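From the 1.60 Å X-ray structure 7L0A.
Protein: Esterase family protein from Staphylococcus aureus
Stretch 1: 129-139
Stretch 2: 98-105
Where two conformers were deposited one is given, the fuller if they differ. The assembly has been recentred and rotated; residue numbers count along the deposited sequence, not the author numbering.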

ATOM      1  N   SER B 129     -16.518  -2.159  19.456  1.00 16.26           N
ATOM      2  CA  SER B 129     -17.579  -1.164  19.634  1.00 20.51           C
ATOM      3  C   SER B 129     -18.368  -1.059  18.331  1.00 17.97           C
ATOM      4  O   SER B 129     -18.995  -2.062  17.934  1.00 17.35           O
ATOM      5  CB  SER B 129     -16.996   0.143  20.180  1.00 17.35           C
ATOM      6  OG  SER B 129     -18.023   0.840  20.849  1.00 18.70           O
ATOM      7  N   MET B 130     -18.418   0.086  17.649  1.00 16.65           N
ATOM      8  CA  MET B 130     -19.114   0.066  16.359  1.00 14.36           C
ATOM      9  C   MET B 130     -18.443  -0.848  15.358  1.00 14.44           C
ATOM     10  O   MET B 130     -19.106  -1.355  14.443  1.00 15.42           O
ATOM     11  CB  MET B 130     -19.266   1.466  15.768  1.00 17.77           C
ATOM     12  CG  MET B 130     -20.385   2.246  16.418  1.00 17.94           C
ATOM     13  SD  MET B 130     -22.016   1.500  16.327  1.00 19.12           S
ATOM     14  CE  MET B 130     -22.209   1.252  14.563  1.00 18.24           C
ATOM     15  N   GLY B 131     -17.117  -1.031  15.455  1.00 15.37           N
ATOM     16  CA  GLY B 131     -16.457  -2.040  14.665  1.00 14.68           C
ATOM     17  C   GLY B 131     -16.838  -3.459  15.040  1.00 14.68           C
ATOM     18  O   GLY B 131     -16.636  -4.376  14.245  1.00 15.57           O
ATOM     19  N   GLY B 132     -17.348  -3.661  16.255  1.00 16.25           N
ATOM     20  CA  GLY B 132     -17.845  -4.965  16.636  1.00 14.74           C
ATOM     21  C   GLY B 132     -19.242  -5.193  16.083  1.00 15.29           C
ATOM     22  O   GLY B 132     -19.591  -6.304  15.699  1.00 17.12           O
ATOM     23  N   TYR B 133     -20.043  -4.121  16.057  1.00 14.74           N
ATOM     24  CA  TYR B 133     -21.303  -4.135  15.293  1.00 14.20           C
ATOM     25  C   TYR B 133     -21.036  -4.462  13.827  1.00 19.05           C
ATOM     26  O   TYR B 133     -21.669  -5.361  13.250  1.00 16.15           O
ATOM     27  CB  TYR B 133     -21.989  -2.782  15.429  1.00 16.21           C
ATOM     28  CG  TYR B 133     -23.174  -2.534  14.528  1.00 16.33           C
ATOM     29  CD1 TYR B 133     -23.014  -2.012  13.263  1.00 14.86           C
ATOM     30  CD2 TYR B 133     -24.445  -2.801  14.960  1.00 20.07           C
ATOM     31  CE1 TYR B 133     -24.080  -1.758  12.431  1.00 19.84           C
ATOM     32  CE2 TYR B 133     -25.522  -2.561  14.136  1.00 23.95           C
ATOM     33  CZ  TYR B 133     -25.320  -2.051  12.876  1.00 22.78           C
ATOM     34  OH  TYR B 133     -26.408  -1.823  12.053  1.00 25.33           O
ATOM     35  N   GLY B 134     -20.048  -3.782  13.222  1.00 15.46           N
ATOM     36  CA  GLY B 134     -19.652  -4.132  11.862  1.00 15.89           C
ATOM     37  C   GLY B 134     -19.273  -5.595  11.734  1.00 15.07           C
ATOM     38  O   GLY B 134     -19.699  -6.288  10.798  1.00 17.15           O
ATOM     39  N   THR B 135     -18.451  -6.084  12.673  1.00 15.14           N
ATOM     40  CA  THR B 135     -17.985  -7.456  12.598  1.00 14.11           C
ATOM     41  C   THR B 135     -19.138  -8.438  12.586  1.00 15.38           C
ATOM     42  O   THR B 135     -19.176  -9.354  11.750  1.00 16.90           O
ATOM     43  CB  THR B 135     -17.033  -7.769  13.749  1.00 18.42           C
ATOM     44  OG1 THR B 135     -15.841  -6.996  13.567  1.00 17.64           O
ATOM     45  CG2 THR B 135     -16.618  -9.235  13.752  1.00 17.47           C
ATOM     46  N   ILE B 136     -20.090  -8.281  13.521  1.00 15.97           N
ATOM     47  CA  ILE B 136     -21.211  -9.215  13.588  1.00 15.94           C
ATOM     48  C   ILE B 136     -22.134  -9.045  12.384  1.00 20.21           C
ATOM     49  O   ILE B 136     -22.670 -10.037  11.869  1.00 18.92           O
ATOM     50  CB  ILE B 136     -21.967  -9.073  14.921  1.00 16.15           C
ATOM     51  CG1 ILE B 136     -22.874 -10.288  15.169  1.00 18.92           C
ATOM     52  CG2 ILE B 136     -22.802  -7.825  15.014  1.00 17.12           C
ATOM     53  CD1 ILE B 136     -22.123 -11.570  15.441  1.00 21.85           C
ATOM     54  N   LYS B 137     -22.274  -7.815  11.865  1.00 16.22           N
ATOM     55  CA  LYS B 137     -23.096  -7.658  10.653  1.00 16.98           C
ATOM     56  C   LYS B 137     -22.462  -8.393   9.463  1.00 20.91           C
ATOM     57  O   LYS B 137     -23.161  -9.067   8.703  1.00 20.63           O
ATOM     58  CB  LYS B 137     -23.296  -6.179  10.332  1.00 20.41           C
ATOM     59  CG  LYS B 137     -24.016  -5.957   9.023  1.00 23.03           C
ATOM     60  CD  LYS B 137     -24.704  -4.606   8.934  1.00 29.70           C
ATOM     61  CE  LYS B 137     -25.544  -4.540   7.641  1.00 39.36           C
ATOM     62  NZ  LYS B 137     -26.534  -3.428   7.625  1.00 42.44           N
ATOM     63  N   PHE B 138     -21.142  -8.286   9.286  1.00 15.57           N
ATOM     64  CA  PHE B 138     -20.480  -8.998   8.194  1.00 17.60           C
ATOM     65  C   PHE B 138     -20.479 -10.500   8.431  1.00 20.07           C
ATOM     66  O   PHE B 138     -20.627 -11.270   7.480  1.00 18.46           O
ATOM     67  CB  PHE B 138     -19.048  -8.462   7.981  1.00 14.65           C
ATOM     68  CG  PHE B 138     -19.019  -7.061   7.420  1.00 17.68           C
ATOM     69  CD1 PHE B 138     -19.536  -6.785   6.164  1.00 26.32           C
ATOM     70  CD2 PHE B 138     -18.493  -6.027   8.166  1.00 21.55           C
ATOM     71  CE1 PHE B 138     -19.533  -5.493   5.675  1.00 23.67           C
ATOM     72  CE2 PHE B 138     -18.473  -4.723   7.683  1.00 22.26           C
ATOM     73  CZ  PHE B 138     -19.015  -4.463   6.442  1.00 22.89           C
ATOM     74  N   ALA B 139     -20.342 -10.939   9.683  1.00 18.52           N
ATOM     75  CA  ALA B 139     -20.429 -12.368   9.969  1.00 18.34           C
ATOM     76  C   ALA B 139     -21.772 -12.959   9.556  1.00 18.08           C
ATOM     77  O   ALA B 139     -21.817 -14.117   9.117  1.00 21.73           O
ATOM     78  CB  ALA B 139     -20.204 -12.634  11.457  1.00 19.03           C
TER
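Stretch 2, residues 98-105: SYYDYILE

Stretch 2 enters as a loop residue, Ser98, and turns at once into a helix that runs from Tyr99 through Glu105 and continues beyond. It packs across the helix of stretch 1, residues 130 to 139, at a steep angle: the N-to-C directions differ by 77°, with a signed crossing angle of -77°, and the axes approach to 11.4 Å. The backbones come nearest at Gly134 and Tyr100, whose CA atoms lie 7.8 Å apart. No hydrogen bond joins the two stretches, so the contact rests on packing.

Ser98 occupies the N-cap position but does not touch stretch 1, and its side chain makes no capping bond. Its backbone instead serves the start of the helix: Ser98 N donates to Asp101 OD2 at 3.1 Å, and Ser98 O accepts from Tyr102 N at 2.9 Å.

Tyr99 begins the interface. Its CA-to-CB bond points sideways, yet with chi1 in the t well the ring reaches stretch 1 and sits as a knob among Met130, Gly131, Gly134 and Phe138. Tyr99 OH lies 3.4 Å from Gly134 CA, which meets the ring at its edge. Glycine suits this place exactly, since an ideal CB on Gly134 would fall only 1.9 Å from Tyr99 OH. Farther along the ring, Tyr99 CE2 is 3.8 Å from Phe138 CE2, the two planes inclined at 43°.

Tyr100, also t, lays its ring beside that of Phe138. The planes are nearly parallel, at 13°, but slid apart so that they barely overlap; Tyr100 CD1 approaches Phe138 CE1 to 3.5 Å. The same carbon, Tyr100 CD1, lies 3.9 Å from Lys137 CE, so the aliphatic part of an extended lysine packs against the tyrosine while its NZ is hydrogen-bonded elsewhere in the structure.

The CA-to-CB bond of Asp101 is directed away and that of Tyr102 sideways, and neither residue contacts stretch 1. One turn after Tyr99, Ile103 returns to the interface, its CA-to-CB bond directed toward stretch 1. The tight approach of Ile103 CB to Phe138 CZ, 3.3 Å, places a branched aliphatic residue directly against the ring, although the end of the isoleucine leads away. Leu104 adds Leu104 CG at 4.0 Å from Phe138 CE1. Phe138 is thus the reciprocal knob, set among Tyr99, Tyr100, Ile103 and Leu104; its closest approaches to all four are carbon to carbon, which suits a large hydrocarbon ring. Glu105 lies out of reach.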

ATOM      1  N   SER B  98     -22.792   3.062   1.643  0.69 20.91           N
ATOM      2  CA  SER B  98     -22.720   3.135   3.095  0.69 19.30           C
ATOM      3  C   SER B  98     -21.587   2.254   3.614  0.69 17.67           C
ATOM      4  O   SER B  98     -20.902   1.573   2.844  0.69 19.43           O
ATOM      5  CB  SER B  98     -24.061   2.723   3.705  0.69 24.47           C
ATOM      6  OG  SER B  98     -25.107   3.649   3.379  0.69 21.20           O
ATOM      7  N   TYR B  99     -21.400   2.293   4.940  1.00 20.46           N
ATOM      8  CA  TYR B  99     -20.406   1.488   5.655  1.00 17.17           C
ATOM      9  C   TYR B  99     -20.287   0.065   5.141  1.00 18.57           C
ATOM     10  O   TYR B  99     -19.171  -0.410   4.877  1.00 19.24           O
ATOM     11  CB  TYR B  99     -20.790   1.488   7.162  1.00 21.52           C
ATOM     12  CG  TYR B  99     -19.956   0.583   8.043  1.00 16.40           C
ATOM     13  CD1 TYR B  99     -18.695   0.966   8.426  1.00 18.44           C
ATOM     14  CD2 TYR B  99     -20.439  -0.618   8.500  1.00 19.14           C
ATOM     15  CE1 TYR B  99     -17.901   0.153   9.206  1.00 19.13           C
ATOM     16  CE2 TYR B  99     -19.653  -1.456   9.281  1.00 24.16           C
ATOM     17  CZ  TYR B  99     -18.389  -1.041   9.654  1.00 23.39           C
ATOM     18  OH  TYR B  99     -17.605  -1.856  10.454  1.00 23.35           O
ATOM     19  N   TYR B 100     -21.419  -0.634   5.028  1.00 19.03           N
ATOM     20  CA  TYR B 100     -21.424  -2.015   4.554  1.00 17.81           C
ATOM     21  C   TYR B 100     -20.737  -2.129   3.198  1.00 20.88           C
ATOM     22  O   TYR B 100     -19.812  -2.934   3.021  1.00 18.44           O
ATOM     23  CB  TYR B 100     -22.864  -2.522   4.470  1.00 18.07           C
ATOM     24  CG  TYR B 100     -23.051  -3.910   3.963  1.00 20.12           C
ATOM     25  CD1 TYR B 100     -22.931  -5.013   4.807  1.00 25.98           C
ATOM     26  CD2 TYR B 100     -23.381  -4.128   2.647  1.00 29.97           C
ATOM     27  CE1 TYR B 100     -23.152  -6.303   4.315  1.00 25.08           C
ATOM     28  CE2 TYR B 100     -23.561  -5.404   2.151  1.00 35.09           C
ATOM     29  CZ  TYR B 100     -23.442  -6.482   2.996  1.00 37.62           C
ATOM     30  OH  TYR B 100     -23.641  -7.750   2.495  1.00 51.09           O
ATOM     31  N   ASP B 101     -21.137  -1.279   2.242  1.00 15.58           N
ATOM     32  CA  ASP B 101     -20.595  -1.355   0.895  1.00 16.65           C
ATOM     33  C   ASP B 101     -19.124  -0.970   0.889  1.00 15.48           C
ATOM     34  O   ASP B 101     -18.329  -1.529   0.119  1.00 16.28           O
ATOM     35  CB  ASP B 101     -21.392  -0.444  -0.013  1.00 20.23           C
ATOM     36  CG  ASP B 101     -22.901  -0.646   0.175  1.00 27.02           C
ATOM     37  OD1 ASP B 101     -23.409  -1.655  -0.379  1.00 28.17           O
ATOM     38  OD2 ASP B 101     -23.550   0.150   0.914  1.00 23.86           O
ATOM     39  N   TYR B 102     -18.770   0.010   1.712  1.00 17.15           N
ATOM     40  CA  TYR B 102     -17.400   0.505   1.757  1.00 14.99           C
ATOM     41  C   TYR B 102     -16.438  -0.552   2.285  1.00 14.91           C
ATOM     42  O   TYR B 102     -15.356  -0.752   1.712  1.00 16.07           O
ATOM     43  CB  TYR B 102     -17.346   1.772   2.611  1.00 17.23           C
ATOM     44  CG  TYR B 102     -15.971   2.227   3.000  1.00 14.28           C
ATOM     45  CD1 TYR B 102     -15.016   2.564   2.045  1.00 17.22           C
ATOM     46  CD2 TYR B 102     -15.598   2.262   4.342  1.00 14.68           C
ATOM     47  CE1 TYR B 102     -13.744   2.977   2.433  1.00 15.64           C
ATOM     48  CE2 TYR B 102     -14.325   2.653   4.726  1.00 18.03           C
ATOM     49  CZ  TYR B 102     -13.423   3.002   3.762  1.00 15.90           C
ATOM     50  OH  TYR B 102     -12.143   3.407   4.147  1.00 18.08           O
ATOM     51  N   ILE B 103     -16.790  -1.222   3.386  1.00 16.47           N
ATOM     52  CA  ILE B 103     -15.897  -2.248   3.896  1.00 16.47           C
ATOM     53  C   ILE B 103     -15.729  -3.370   2.866  1.00 17.29           C
ATOM     54  O   ILE B 103     -14.625  -3.908   2.691  1.00 14.82           O
ATOM     55  CB  ILE B 103     -16.379  -2.787   5.256  1.00 16.70           C
ATOM     56  CG1 ILE B 103     -16.333  -1.699   6.327  1.00 17.27           C
ATOM     57  CG2 ILE B 103     -15.460  -3.932   5.727  1.00 17.11           C
ATOM     58  CD1 ILE B 103     -14.988  -1.057   6.500  1.00 18.98           C
ATOM     59  N   LEU B 104     -16.782  -3.689   2.115  1.00 16.78           N
ATOM     60  CA  LEU B 104     -16.657  -4.724   1.091  1.00 15.38           C
ATOM     61  C   LEU B 104     -15.801  -4.236  -0.074  1.00 14.71           C
ATOM     62  O   LEU B 104     -15.086  -5.028  -0.692  1.00 16.90           O
ATOM     63  CB  LEU B 104     -18.035  -5.186   0.635  1.00 15.02           C
ATOM     64  CG  LEU B 104     -18.771  -5.960   1.725  1.00 22.79           C
ATOM     65  CD1 LEU B 104     -20.173  -6.278   1.250  1.00 23.75           C
ATOM     66  CD2 LEU B 104     -18.072  -7.245   2.115  1.00 26.88           C
ATOM     67  N   GLU B 105     -15.850  -2.939  -0.380  1.00 14.59           N
ATOM     68  CA  GLU B 105     -14.942  -2.366  -1.367  1.00 14.39           C
ATOM     69  C   GLU B 105     -13.496  -2.494  -0.910  1.00 16.25           C
ATOM     70  O   GLU B 105     -12.624  -2.877  -1.702  1.00 16.37           O
ATOM     71  CB  GLU B 105     -15.298  -0.902  -1.611  1.00 16.14           C
ATOM     72  CG  GLU B 105     -14.193  -0.149  -2.379  1.00 19.50           C
ATOM     73  CD  GLU B 105     -14.422   1.342  -2.418  1.00 17.82           C
ATOM     74  OE1 GLU B 105     -13.690   2.056  -1.755  1.00 19.94           O
ATOM     75  OE2 GLU B 105     -15.425   1.783  -3.067  1.00 19.87           O
TER